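Local coordinates for protein N5-Carboxyaminoimidazole ribonucleotide synthetase (Staphylococcus aureus subsp. aureus, PDB 3ORQ) that catalyses the ATP-dependent carboxylation of 5-aminoimidazole ribonucleotide with bicarbonate to give N5-carboxyaminoimidazole ribonucleotide, a ligase reaction of purine biosynthesis carried out on an ATP-grasp fold, at residues Glu284-Tyr288 with Pro304-Leu310; Val199-Asn203 with Ala297-Leu303; His54-Gln58 with Gln69-Lys73; Ser30-Tyr36 with Phe291-Leu296; Leu118-Lys124 with Gln240-Ile244. All blocks are in the same frame, centred on the assembly; numbering follows the deposited sequence.

Interaction 1: Glu284-Tyr288 with Pro304-Leu310; sequences EACDY and PNSIELL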
# COMPACT_ATOMS: atom_id res chain seq x y z
N GLU A 284 5.12 0.47 -6.22
CA GLU A 284 6.38 0.88 -5.56
C GLU A 284 7.07 2.07 -6.24
O GLU A 284 7.74 2.87 -5.56
CB GLU A 284 7.36 -0.29 -5.51
CG GLU A 284 7.01 -1.39 -4.46
CD GLU A 284 5.91 -2.29 -4.96
OE1 GLU A 284 5.64 -2.21 -6.17
OE2 GLU A 284 5.29 -3.03 -4.16
N ALA A 285 6.90 2.18 -7.55
CA ALA A 285 7.78 3.07 -8.37
C ALA A 285 7.23 4.47 -8.62
O ALA A 285 8.00 5.37 -8.97
CB ALA A 285 8.11 2.40 -9.67
N CYS A 286 5.94 4.68 -8.41
CA CYS A 286 5.29 5.99 -8.77
C CYS A 286 4.76 6.65 -7.54
O CYS A 286 4.62 6.01 -6.49
CB CYS A 286 4.12 5.80 -9.77
SG CYS A 286 4.61 5.14 -11.38
N ASP A 287 4.43 7.93 -7.66
CA ASP A 287 3.88 8.64 -6.51
C ASP A 287 2.39 8.33 -6.32
O ASP A 287 1.80 8.68 -5.28
CB ASP A 287 4.13 10.16 -6.63
CG ASP A 287 3.72 10.73 -8.00
OD1 ASP A 287 3.34 9.95 -8.91
OD2 ASP A 287 3.78 11.96 -8.18
N TYR A 288 1.79 7.70 -7.33
CA TYR A 288 0.41 7.18 -7.27
C TYR A 288 0.44 5.82 -7.97
O TYR A 288 1.19 5.64 -8.93
CB TYR A 288 -0.57 8.04 -8.04
CG TYR A 288 -0.70 9.49 -7.56
CD1 TYR A 288 0.12 10.49 -8.13
CD2 TYR A 288 -1.62 9.86 -6.59
CE1 TYR A 288 0.04 11.81 -7.73
CE2 TYR A 288 -1.70 11.22 -6.14
CZ TYR A 288 -0.85 12.17 -6.74
OH TYR A 288 -0.91 13.50 -6.37
N PRO A 304 -4.47 13.42 -10.12
CA PRO A 304 -3.26 14.23 -10.30
C PRO A 304 -3.08 14.48 -11.79
O PRO A 304 -3.44 13.62 -12.59
CB PRO A 304 -2.17 13.33 -9.78
CG PRO A 304 -2.76 11.90 -9.96
CD PRO A 304 -4.18 12.08 -9.58
N ASN A 305 -2.53 15.63 -12.16
CA ASN A 305 -2.32 15.97 -13.56
C ASN A 305 -1.23 15.15 -14.19
O ASN A 305 -1.30 14.86 -15.38
CB ASN A 305 -2.02 17.47 -13.71
CG ASN A 305 -3.23 18.34 -13.36
OD1 ASN A 305 -3.10 19.36 -12.69
ND2 ASN A 305 -4.43 17.90 -13.78
N SER A 306 -0.22 14.77 -13.42
CA SER A 306 0.80 13.88 -13.96
C SER A 306 1.20 12.83 -12.95
O SER A 306 0.94 12.98 -11.76
CB SER A 306 2.03 14.67 -14.45
OG SER A 306 2.77 15.13 -13.33
N ILE A 307 1.82 11.76 -13.43
CA ILE A 307 2.36 10.75 -12.55
C ILE A 307 3.88 10.73 -12.64
O ILE A 307 4.45 10.84 -13.73
CB ILE A 307 1.75 9.37 -12.87
CG1 ILE A 307 0.28 9.39 -12.44
CG2 ILE A 307 2.45 8.28 -12.04
CD1 ILE A 307 -0.56 8.81 -13.47
N GLU A 308 4.55 10.65 -11.48
CA GLU A 308 6.01 10.71 -11.47
C GLU A 308 6.54 9.33 -11.29
O GLU A 308 6.09 8.62 -10.39
CB GLU A 308 6.55 11.58 -10.34
CG GLU A 308 6.60 13.04 -10.65
CD GLU A 308 7.36 13.86 -9.61
OE1 GLU A 308 6.95 15.03 -9.40
OE2 GLU A 308 8.36 13.35 -9.02
N LEU A 309 7.50 8.94 -12.10
CA LEU A 309 8.28 7.74 -11.81
C LEU A 309 9.42 8.12 -10.83
O LEU A 309 10.41 8.78 -11.23
CB LEU A 309 8.81 7.11 -13.11
CG LEU A 309 9.62 5.82 -13.03
CD1 LEU A 309 8.78 4.66 -12.57
CD2 LEU A 309 10.15 5.54 -14.40
N LEU A 310 9.29 7.74 -9.57
CA LEU A 310 10.30 8.05 -8.51
C LEU A 310 11.58 7.20 -8.67
O LEU A 310 12.69 7.65 -8.39
CB LEU A 310 9.67 7.82 -7.13
CG LEU A 310 8.38 8.62 -6.88
CD1 LEU A 310 7.70 8.27 -5.55
CD2 LEU A 310 8.65 10.16 -6.99
O HOH W 1 2.50 13.72 -9.38

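Interaction 2: Val199-Asn203 with Ala297-Leu303; sequences VTRGN and AVTGQSL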
# COMPACT_ATOMS: atom_id res chain seq x y z
N VAL A 199 -3.81 4.37 -18.09
CA VAL A 199 -4.44 5.67 -18.13
C VAL A 199 -5.56 5.72 -17.10
O VAL A 199 -6.16 4.68 -16.77
CB VAL A 199 -5.10 5.96 -19.55
CG1 VAL A 199 -5.71 7.35 -19.63
CG2 VAL A 199 -4.13 5.74 -20.70
N THR A 200 -5.85 6.91 -16.59
CA THR A 200 -7.01 7.02 -15.70
C THR A 200 -7.83 8.20 -16.14
O THR A 200 -7.31 9.29 -16.37
CB THR A 200 -6.63 7.19 -14.19
OG1 THR A 200 -5.77 6.11 -13.76
CG2 THR A 200 -7.92 7.15 -13.34
N ARG A 201 -9.13 8.00 -16.22
CA ARG A 201 -10.03 9.08 -16.64
C ARG A 201 -11.02 9.29 -15.53
O ARG A 201 -11.52 8.31 -14.97
CB ARG A 201 -10.77 8.70 -17.92
CG ARG A 201 -10.39 9.59 -19.09
CD ARG A 201 -11.34 9.36 -20.28
NE ARG A 201 -12.10 10.56 -20.53
CZ ARG A 201 -13.40 10.70 -20.38
NH1 ARG A 201 -14.17 9.69 -19.98
NH2 ARG A 201 -13.94 11.90 -20.64
N GLY A 202 -11.30 10.52 -15.18
CA GLY A 202 -12.19 10.76 -14.06
C GLY A 202 -13.22 11.83 -14.37
O GLY A 202 -13.52 12.13 -15.52
N ASN A 203 -13.76 12.39 -13.32
CA ASN A 203 -14.76 13.43 -13.38
C ASN A 203 -14.42 14.60 -14.29
O ASN A 203 -13.27 15.00 -14.42
CB ASN A 203 -14.94 13.98 -11.96
CG ASN A 203 -16.35 13.94 -11.53
OD1 ASN A 203 -17.25 13.76 -12.35
ND2 ASN A 203 -16.57 14.10 -10.22
N ALA A 297 -10.75 8.21 -9.27
CA ALA A 297 -11.58 8.40 -10.47
C ALA A 297 -13.02 8.00 -10.22
O ALA A 297 -13.96 8.77 -10.36
CB ALA A 297 -11.01 7.56 -11.60
N VAL A 298 -13.17 6.77 -9.79
CA VAL A 298 -14.46 6.15 -9.63
C VAL A 298 -15.27 6.83 -8.53
O VAL A 298 -16.52 6.86 -8.61
CB VAL A 298 -14.15 4.64 -9.43
CG1 VAL A 298 -14.66 4.03 -8.14
CG2 VAL A 298 -14.35 3.88 -10.72
N THR A 299 -14.60 7.38 -7.51
CA THR A 299 -15.31 8.07 -6.42
C THR A 299 -15.49 9.55 -6.78
O THR A 299 -16.01 10.34 -5.98
CB THR A 299 -14.59 7.95 -5.04
OG1 THR A 299 -13.24 8.49 -5.15
CG2 THR A 299 -14.52 6.45 -4.58
N GLY A 300 -15.05 9.91 -7.99
CA GLY A 300 -15.33 11.25 -8.55
C GLY A 300 -14.42 12.36 -8.01
O GLY A 300 -14.79 13.52 -8.07
N GLN A 301 -13.23 11.99 -7.48
CA GLN A 301 -12.27 12.97 -6.97
C GLN A 301 -11.42 13.55 -8.11
O GLN A 301 -11.40 13.00 -9.20
CB GLN A 301 -11.31 12.33 -5.95
CG GLN A 301 -11.99 11.43 -4.84
CD GLN A 301 -12.89 12.20 -3.98
OE1 GLN A 301 -12.45 13.08 -3.24
NE2 GLN A 301 -14.18 11.92 -4.08
N SER A 302 -10.71 14.62 -7.85
CA SER A 302 -9.69 15.10 -8.79
C SER A 302 -8.55 14.12 -8.90
O SER A 302 -8.20 13.44 -7.90
CB SER A 302 -9.14 16.47 -8.41
OG SER A 302 -10.20 17.41 -8.39
N LEU A 303 -7.98 14.03 -10.13
CA LEU A 303 -6.88 13.12 -10.42
C LEU A 303 -5.64 13.98 -10.46
O LEU A 303 -5.73 15.13 -10.79
CB LEU A 303 -7.04 12.47 -11.82
CG LEU A 303 -8.23 11.50 -11.92
CD1 LEU A 303 -8.41 10.90 -13.30
CD2 LEU A 303 -8.00 10.39 -10.91
O HOH W 2 -13.10 11.46 -10.80

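Interaction 3: His54-Gln58 with Gln69-Lys73; sequences HEFIQ and QLGQK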
# COMPACT_ATOMS: atom_id res chain seq x y z
N HIS A 54 -15.11 -5.25 3.61
CA HIS A 54 -16.02 -5.21 4.75
C HIS A 54 -17.07 -6.27 4.59
O HIS A 54 -17.50 -6.85 5.57
CB HIS A 54 -16.70 -3.84 4.85
CG HIS A 54 -15.76 -2.76 5.27
ND1 HIS A 54 -14.82 -2.24 4.42
CD2 HIS A 54 -15.54 -2.16 6.47
CE1 HIS A 54 -14.09 -1.34 5.05
NE2 HIS A 54 -14.51 -1.26 6.29
N GLU A 55 -17.44 -6.56 3.36
CA GLU A 55 -18.45 -7.54 3.14
C GLU A 55 -18.12 -8.36 1.90
O GLU A 55 -17.59 -7.84 0.93
CB GLU A 55 -19.76 -6.79 3.00
CG GLU A 55 -21.00 -7.60 3.07
CD GLU A 55 -22.19 -6.72 3.45
OE1 GLU A 55 -22.00 -5.55 3.90
OE2 GLU A 55 -23.31 -7.23 3.29
N PHE A 56 -18.43 -9.65 1.95
CA PHE A 56 -18.17 -10.55 0.85
C PHE A 56 -19.51 -11.16 0.41
O PHE A 56 -20.25 -11.70 1.24
CB PHE A 56 -17.16 -11.63 1.26
CG PHE A 56 -17.04 -12.74 0.27
CD1 PHE A 56 -16.65 -12.48 -1.01
CD2 PHE A 56 -17.33 -14.06 0.63
CE1 PHE A 56 -16.57 -13.53 -1.95
CE2 PHE A 56 -17.24 -15.11 -0.31
CZ PHE A 56 -16.87 -14.85 -1.57
N ILE A 57 -19.84 -11.00 -0.87
CA ILE A 57 -21.02 -11.61 -1.45
C ILE A 57 -20.54 -12.71 -2.41
O ILE A 57 -19.93 -12.44 -3.46
CB ILE A 57 -21.85 -10.64 -2.24
CG1 ILE A 57 -22.44 -9.53 -1.36
CG2 ILE A 57 -22.97 -11.39 -2.99
CD1 ILE A 57 -23.11 -8.38 -2.18
N GLN A 58 -20.79 -13.97 -2.04
CA GLN A 58 -20.40 -15.09 -2.88
C GLN A 58 -21.55 -15.36 -3.87
O GLN A 58 -22.65 -15.73 -3.45
CB GLN A 58 -20.09 -16.35 -2.04
CG GLN A 58 -19.67 -17.54 -2.91
CD GLN A 58 -19.23 -18.81 -2.14
OE1 GLN A 58 -19.43 -18.92 -0.93
NE2 GLN A 58 -18.63 -19.75 -2.86
N GLN A 69 -28.14 -6.97 -4.84
CA GLN A 69 -27.71 -6.83 -3.47
C GLN A 69 -26.41 -6.03 -3.37
O GLN A 69 -26.27 -5.18 -2.49
CB GLN A 69 -27.59 -8.20 -2.79
CG GLN A 69 -28.94 -8.74 -2.29
CD GLN A 69 -29.64 -7.77 -1.30
OE1 GLN A 69 -30.57 -7.03 -1.66
NE2 GLN A 69 -29.16 -7.76 -0.05
N LEU A 70 -25.48 -6.27 -4.28
CA LEU A 70 -24.27 -5.48 -4.32
C LEU A 70 -24.60 -3.99 -4.50
O LEU A 70 -24.09 -3.13 -3.77
CB LEU A 70 -23.33 -5.96 -5.40
CG LEU A 70 -22.02 -5.17 -5.47
CD1 LEU A 70 -21.18 -5.42 -4.21
CD2 LEU A 70 -21.26 -5.60 -6.67
N GLY A 71 -25.48 -3.68 -5.45
CA GLY A 71 -25.89 -2.31 -5.69
C GLY A 71 -26.62 -1.68 -4.53
O GLY A 71 -26.45 -0.49 -4.29
N GLN A 72 -27.43 -2.45 -3.81
CA GLN A 72 -28.14 -1.95 -2.64
C GLN A 72 -27.16 -1.53 -1.52
O GLN A 72 -27.48 -0.66 -0.72
CB GLN A 72 -29.13 -2.98 -2.09
CG GLN A 72 -30.46 -3.07 -2.85
CD GLN A 72 -31.34 -1.82 -2.64
OE1 GLN A 72 -31.69 -1.48 -1.50
NE2 GLN A 72 -31.69 -1.14 -3.74
N LYS A 73 -25.99 -2.16 -1.47
CA LYS A 73 -25.04 -1.88 -0.38
C LYS A 73 -24.04 -0.78 -0.68
O LYS A 73 -23.34 -0.33 0.22
CB LYS A 73 -24.28 -3.16 -0.05
CG LYS A 73 -25.16 -4.28 0.47
CD LYS A 73 -24.40 -5.60 0.58
CE LYS A 73 -25.34 -6.74 0.92
NZ LYS A 73 -25.96 -6.49 2.24

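Interaction 4: Ser30-Tyr36 with Phe291-Leu296; sequences SAQKMGY and FDTHIL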
# COMPACT_ATOMS: atom_id res chain seq x y z
N SER A 30 -6.27 -0.15 -1.63
CA SER A 30 -6.25 1.31 -1.79
C SER A 30 -7.50 1.97 -1.21
O SER A 30 -7.42 3.00 -0.53
CB SER A 30 -6.13 1.74 -3.27
OG SER A 30 -4.82 1.51 -3.70
N ALA A 31 -8.65 1.40 -1.52
CA ALA A 31 -9.90 1.95 -1.04
C ALA A 31 -9.92 2.01 0.49
O ALA A 31 -10.33 3.02 1.05
CB ALA A 31 -11.07 1.13 -1.55
N GLN A 32 -9.47 0.93 1.17
CA GLN A 32 -9.51 0.95 2.66
C GLN A 32 -8.52 1.95 3.25
O GLN A 32 -8.84 2.71 4.17
CB GLN A 32 -9.31 -0.46 3.21
CG GLN A 32 -10.61 -1.30 3.11
CD GLN A 32 -10.69 -2.29 4.20
OE1 GLN A 32 -10.55 -1.93 5.38
NE2 GLN A 32 -10.90 -3.56 3.85
N LYS A 33 -7.31 1.99 2.70
CA LYS A 33 -6.36 3.05 3.03
C LYS A 33 -6.98 4.50 2.97
O LYS A 33 -6.74 5.30 3.85
CB LYS A 33 -5.18 3.01 2.06
CG LYS A 33 -4.25 4.23 2.18
CD LYS A 33 -3.14 4.10 1.19
CE LYS A 33 -3.66 4.19 -0.25
NZ LYS A 33 -2.53 4.17 -1.21
N MSE A 34 -7.73 4.81 1.92
CA MSE A 34 -8.39 6.12 1.75
C MSE A 34 -9.67 6.28 2.58
O MSE A 34 -10.30 7.34 2.56
CB MSE A 34 -8.73 6.37 0.27
CG MSE A 34 -7.52 6.73 -0.57
SE MSE A 34 -7.89 6.82 -2.49
CE MSE A 34 -6.00 6.75 -3.02
N GLY A 35 -10.07 5.23 3.28
CA GLY A 35 -11.25 5.33 4.17
C GLY A 35 -12.61 5.04 3.52
O GLY A 35 -13.63 5.48 4.04
N TYR A 36 -12.61 4.32 2.40
CA TYR A 36 -13.84 3.78 1.80
C TYR A 36 -14.07 2.34 2.29
O TYR A 36 -13.11 1.59 2.56
CB TYR A 36 -13.75 3.79 0.26
CG TYR A 36 -13.69 5.19 -0.27
CD1 TYR A 36 -14.85 5.93 -0.41
CD2 TYR A 36 -12.48 5.80 -0.58
CE1 TYR A 36 -14.82 7.23 -0.85
CE2 TYR A 36 -12.44 7.13 -1.03
CZ TYR A 36 -13.62 7.84 -1.13
OH TYR A 36 -13.64 9.14 -1.57
N PHE A 291 -4.05 1.66 -8.96
CA PHE A 291 -5.23 1.41 -8.09
C PHE A 291 -5.65 2.66 -7.32
O PHE A 291 -6.86 2.91 -7.16
CB PHE A 291 -4.96 0.22 -7.13
CG PHE A 291 -4.54 -1.01 -7.86
CD1 PHE A 291 -5.49 -1.76 -8.56
CD2 PHE A 291 -3.17 -1.33 -7.99
CE1 PHE A 291 -5.10 -2.88 -9.30
CE2 PHE A 291 -2.77 -2.46 -8.73
CZ PHE A 291 -3.74 -3.24 -9.37
N ASP A 292 -4.67 3.47 -6.84
CA ASP A 292 -5.02 4.71 -6.17
C ASP A 292 -5.84 5.57 -7.13
O ASP A 292 -6.92 6.01 -6.78
CB ASP A 292 -3.78 5.50 -5.74
CG ASP A 292 -2.90 4.74 -4.75
OD1 ASP A 292 -3.41 3.92 -3.92
OD2 ASP A 292 -1.66 4.95 -4.84
N THR A 293 -5.31 5.82 -8.32
CA THR A 293 -6.04 6.66 -9.26
C THR A 293 -7.40 5.99 -9.68
O THR A 293 -8.36 6.65 -9.95
CB THR A 293 -5.21 7.00 -10.49
OG1 THR A 293 -4.76 5.79 -11.10
CG2 THR A 293 -3.99 7.82 -10.10
N HIS A 294 -7.47 4.67 -9.67
CA HIS A 294 -8.73 4.05 -10.02
C HIS A 294 -9.81 4.46 -9.03
O HIS A 294 -10.93 4.83 -9.42
CB HIS A 294 -8.61 2.52 -10.05
CG HIS A 294 -9.83 1.84 -10.61
ND1 HIS A 294 -10.07 1.75 -11.96
CD2 HIS A 294 -10.88 1.23 -10.01
CE1 HIS A 294 -11.19 1.09 -12.18
NE2 HIS A 294 -11.72 0.78 -11.01
N ILE A 295 -9.47 4.41 -7.74
CA ILE A 295 -10.43 4.78 -6.67
C ILE A 295 -10.75 6.27 -6.71
O ILE A 295 -11.91 6.69 -6.50
CB ILE A 295 -9.83 4.46 -5.28
CG1 ILE A 295 -9.45 2.98 -5.20
CG2 ILE A 295 -10.84 4.86 -4.15
CD1 ILE A 295 -10.60 1.98 -5.62
N LEU A 296 -9.72 7.08 -6.95
CA LEU A 296 -9.93 8.52 -7.03
C LEU A 296 -10.96 8.82 -8.12
O LEU A 296 -11.90 9.58 -7.89
CB LEU A 296 -8.60 9.26 -7.32
CG LEU A 296 -7.61 9.43 -6.16
CD1 LEU A 296 -6.35 10.04 -6.72
CD2 LEU A 296 -8.21 10.28 -4.98

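Interaction 5: Leu118-Lys124 with Gln240-Ile244; sequences LKSAGTK and QVNKI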
# COMPACT_ATOMS: atom_id res chain seq x y z
N LEU A 118 -11.64 0.02 -32.90
CA LEU A 118 -10.32 0.63 -33.03
C LEU A 118 -10.10 1.20 -34.45
O LEU A 118 -9.72 2.36 -34.62
CB LEU A 118 -9.23 -0.38 -32.65
CG LEU A 118 -9.17 -0.93 -31.22
CD1 LEU A 118 -8.05 -2.01 -31.06
CD2 LEU A 118 -8.99 0.21 -30.21
N LYS A 119 -10.40 0.40 -35.46
CA LYS A 119 -10.27 0.87 -36.84
C LYS A 119 -11.18 2.05 -37.11
O LYS A 119 -10.77 3.05 -37.73
CB LYS A 119 -10.58 -0.25 -37.82
CG LYS A 119 -10.25 0.10 -39.26
CD LYS A 119 -10.42 -1.12 -40.13
CE LYS A 119 -9.89 -0.92 -41.55
NZ LYS A 119 -9.81 -2.27 -42.20
N SER A 120 -12.42 1.94 -36.66
CA SER A 120 -13.39 3.01 -36.78
C SER A 120 -13.04 4.31 -35.98
O SER A 120 -13.51 5.41 -36.29
CB SER A 120 -14.76 2.47 -36.40
OG SER A 120 -15.75 3.43 -36.63
N ALA A 121 -12.20 4.19 -34.97
CA ALA A 121 -11.72 5.36 -34.25
C ALA A 121 -10.51 5.94 -34.96
O ALA A 121 -9.93 6.91 -34.49
CB ALA A 121 -11.36 5.01 -32.78
N GLY A 122 -10.14 5.33 -36.09
CA GLY A 122 -8.95 5.74 -36.83
C GLY A 122 -7.61 5.47 -36.14
O GLY A 122 -6.63 6.15 -36.40
N THR A 123 -7.56 4.46 -35.28
CA THR A 123 -6.28 4.03 -34.71
C THR A 123 -5.56 3.06 -35.68
O THR A 123 -6.16 2.54 -36.61
CB THR A 123 -6.45 3.31 -33.38
OG1 THR A 123 -7.01 2.03 -33.64
CG2 THR A 123 -7.39 4.07 -32.46
N LYS A 124 -4.27 2.81 -35.45
CA LYS A 124 -3.55 1.86 -36.29
C LYS A 124 -3.73 0.42 -35.76
O LYS A 124 -3.06 -0.00 -34.82
CB LYS A 124 -2.06 2.26 -36.40
CG LYS A 124 -1.17 1.35 -37.30
CD LYS A 124 -1.37 1.53 -38.80
CE LYS A 124 -0.55 0.50 -39.58
NZ LYS A 124 -0.89 0.39 -41.04
N GLN A 240 -2.95 7.77 -29.94
CA GLN A 240 -3.89 6.70 -30.16
C GLN A 240 -4.95 6.67 -29.07
O GLN A 240 -6.13 6.45 -29.35
CB GLN A 240 -3.17 5.36 -30.27
CG GLN A 240 -2.09 5.34 -31.33
CD GLN A 240 -2.68 5.48 -32.74
OE1 GLN A 240 -3.42 4.61 -33.18
NE2 GLN A 240 -2.36 6.59 -33.43
N VAL A 241 -4.55 6.90 -27.81
CA VAL A 241 -5.50 6.93 -26.71
C VAL A 241 -6.54 8.03 -26.89
O VAL A 241 -7.75 7.79 -26.77
CB VAL A 241 -4.81 7.08 -25.34
CG1 VAL A 241 -5.84 7.22 -24.27
CG2 VAL A 241 -3.94 5.83 -25.04
N ASN A 242 -6.08 9.22 -27.22
CA ASN A 242 -6.99 10.30 -27.55
C ASN A 242 -7.99 9.94 -28.63
O ASN A 242 -9.14 10.35 -28.54
CB ASN A 242 -6.25 11.57 -27.91
CG ASN A 242 -5.41 12.09 -26.76
OD1 ASN A 242 -5.73 11.90 -25.55
ND2 ASN A 242 -4.33 12.77 -27.12
N LYS A 243 -7.60 9.14 -29.62
CA LYS A 243 -8.58 8.67 -30.61
C LYS A 243 -9.55 7.70 -29.96
O LYS A 243 -10.77 7.79 -30.16
CB LYS A 243 -7.89 8.00 -31.80
CG LYS A 243 -7.31 8.98 -32.83
CD LYS A 243 -6.30 8.27 -33.74
CE LYS A 243 -5.79 9.20 -34.85
NZ LYS A 243 -4.74 10.19 -34.43
N ILE A 244 -9.02 6.78 -29.15
CA ILE A 244 -9.85 5.72 -28.58
C ILE A 244 -10.93 6.27 -27.67
O ILE A 244 -12.05 5.75 -27.62
CB ILE A 244 -8.98 4.73 -27.78
CG1 ILE A 244 -7.98 4.04 -28.71
CG2 ILE A 244 -9.85 3.75 -26.99
CD1 ILE A 244 -7.01 3.09 -27.99

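Interaction 1: Glu284-Tyr288 with Pro304-Leu310
Where the chain leaves its short helix at Cys286, an extended piece of the 304-310 loop runs beside it and forms a single beta bridge, Cys286 with Leu309. Leu310 N donates to Ala285 O (2.8 Å) and Asp287 N to Glu308 O (3.3 Å). The p rotamer of Asp287 swings its carboxylate across the gap, so that OD1 accepts from Glu308 N (2.9 Å), while OD2 reaches Ser306 O through a water. Glu308 leads its own carboxylate away to Lys311 of the second subunit; the contact lies at that interface, where Tyr288 meets His337 and Leu310 packs on Leu310 of the other chain. Tyr288, m at chi1 with chi2 near 90°, lays its ring flat against Pro304, whose CG sits 3.6 Å from the Tyr288 ring centroid, a CH-pi contact. Leu309 starts out pointing away, but its t,p rotamer brings CD1 back to 3.7 Å from Ala285 CB. Cys286 and Ile307 pack on Pro211 of strand 207-218, Ala285 touches Leu358 of strand 351-358, and Tyr288 packs on Thr293 of helix 290-298.

Interaction 2: Val199-Asn203 with Ala297-Leu303
Leu303 pushes its CD1 methyl over the end of strand 191-201, 3.6 Å from Thr200 O, 3.5 Å from Gly202 N and 3.8 Å from Thr200 CG2. Ala297 fills the neighbouring position: its CB lies 3.6 Å from Thr200 CG2 and 3.5 Å from Arg201 O. A side chain on Gly202 would run into Leu303 CD1, so the bare backbone lets the two segments close up, with Gly202 and Ala297 CA atoms 4.3 Å apart. Helix 290-298 terminates here in a Schellman motif, with Gly300 at positive phi, and strand 191-201, part of the large antiparallel sheet that the ATP-grasp region shares with the C-terminal part of the chain, turns off against that helix end. Asn203 ND2 donates to Gly300 O at 2.9 Å. A water joins the same corner, accepting from Asn203 N and donating to Ala297 O and Gln301 O. The hydroxyl of Thr200 is engaged by Thr253 and Thr293, and the guanidinium of Arg201 by Phe250 O and Asn205.

Interaction 3: His54-Gln58 with Gln69-Lys73
This is strand-to-helix packing at one edge of the Rossmann-like preATP-grasp domain, where helix 64-73 lies against strand 55-58, one of the two outermost strands of the parallel sheet within this chain. The two run nearly antiparallel, 163° between their directions, and their axes pass 10.4 Å apart, as expected for the return helix after a strand in an alpha/beta layer. Two strand residues that point toward the helix make the contact. Ile57, in its m,t rotamer, extends CD1 to 3.8 Å from Leu70 CA and 4.0 Å from Leu70 CB; the same methyl lies 4.1 Å from Lys73 CD, so the lysine's aliphatic part joins the apolar patch. Two residues back along the strand, Glu55 (t,t) brings OE2 to 2.9 Å from Lys73 NZ, a salt bridge at the more open margin of the contact. Next inward comes strand 37-42, which hydrogen-bonds to Glu55 and Ile57 through its backbone and offers Val39 to Glu55, Ile57 and Leu70 alike.

Interaction 4: Ser30-Tyr36 with Phe291-Leu296
Ser30, in the last turns of helix 22-33, hydrogen-bonds through OG to Asp292 OD1 at 2.8 Å, while its CB touches Ile295 CG1 at 4.0 Å. Ala31 is small enough for the isoleucine to lie close, CB to Ile295 CD1 at 4.2 Å. One turn after Ser30, Lys33 folds its chain at chi3 so that NZ reaches the same oxygen, Asp292 OD1, at 2.9 Å. That atom therefore takes a hydroxyl hydrogen bond and a salt bridge together, and Asp292 OD2 is held by Ser289 N near the start of its own helix. Met34, present as selenomethionine (atom SE), stretches toward helix 290-298: Met34 SE is 3.9 Å from Ile295 CG2, and Met34 CE is 3.7 Å from Asp292 CB. Gly35 adopts positive phi in a Schellman motif that ends the helix, and Tyr36 then sets CD2 4.0 Å from Ile295 CG2, with its hydroxyl bonded to Leu9 O. Ile295 thus packs against Ser30, Ala31, Met34 and Tyr36. The contact joins the preATP-grasp domain to helix 290-298; Ala31, Tyr36 and Ile295 all touch Ile15 of strand 14-18, and Leu338 of the second subunit packs on Met34.

Interaction 5: Leu118-Lys124 with Gln240-Ile244
A Schellman motif shapes the partner here: helix 111-120 ends with Gly122 at positive phi, and the chain that follows leans against helix 234-245 within the ATP-grasp domain. On that second helix, Gln240 comes first. Its CA-CB bond points sideways, but the m,m rotamer curls the amide back so that OE1 accepts from Lys124 N at 3.0 Å, with a nearly straight N-H to acceptor angle of 160°. The same oxygen lies 3.3 Å from Thr123 CB, so the threonine packs close beside the amide. Val241 faces the other way, onto Val256 of strand 252-261. Lys243, one turn after Gln240, points toward the turn and drapes its methylenes over it: CB is 3.5 Å from Ala121 O, and CD 3.4 Å from Gly122 O. Last comes Ile244, placed between the turn and the sheet. Its CG1 meets Thr123 CG2 at 3.8 Å, and it also packs on Val256 and on Ile271 of strand 266-272, which Leu118 touches as well. The Leu118 side chain is about 6 Å from that of Glu270, a magnesium ligand, and about 10 Å from the bound ADP, so the packing lies near the nucleotide site without touching the ADP. The apolar end of the contact closes with Leu118 CD2 at 4.1 Å from Ile244 CD1.

Overall arrangement
Helix 290-298 ties most of these contacts together: interaction 4 uses its body, interaction 2 its C-terminal end, and their centres are 11 Å apart. Gln301 N probably bonds to Leu296 O between them. Interaction 1 lies 15 Å from both, centre to centre, touching interaction 4 where Pro304 CD meets Leu296 CD1 at 4.1 Å; all three reach the second subunit. Interaction 3 touches interaction 4 by packing, His54 CE1 lying 3.6 Å from Gln32 OE1. Interaction 5 meets interaction 2 at Val199 CG2 and Val241 CG1 (4.2 Å), and its Leu118 side chain is about 10 Å from the ADP. In interaction 4, the Phe291 side chain is about 13 Å from the bound pyrophosphate.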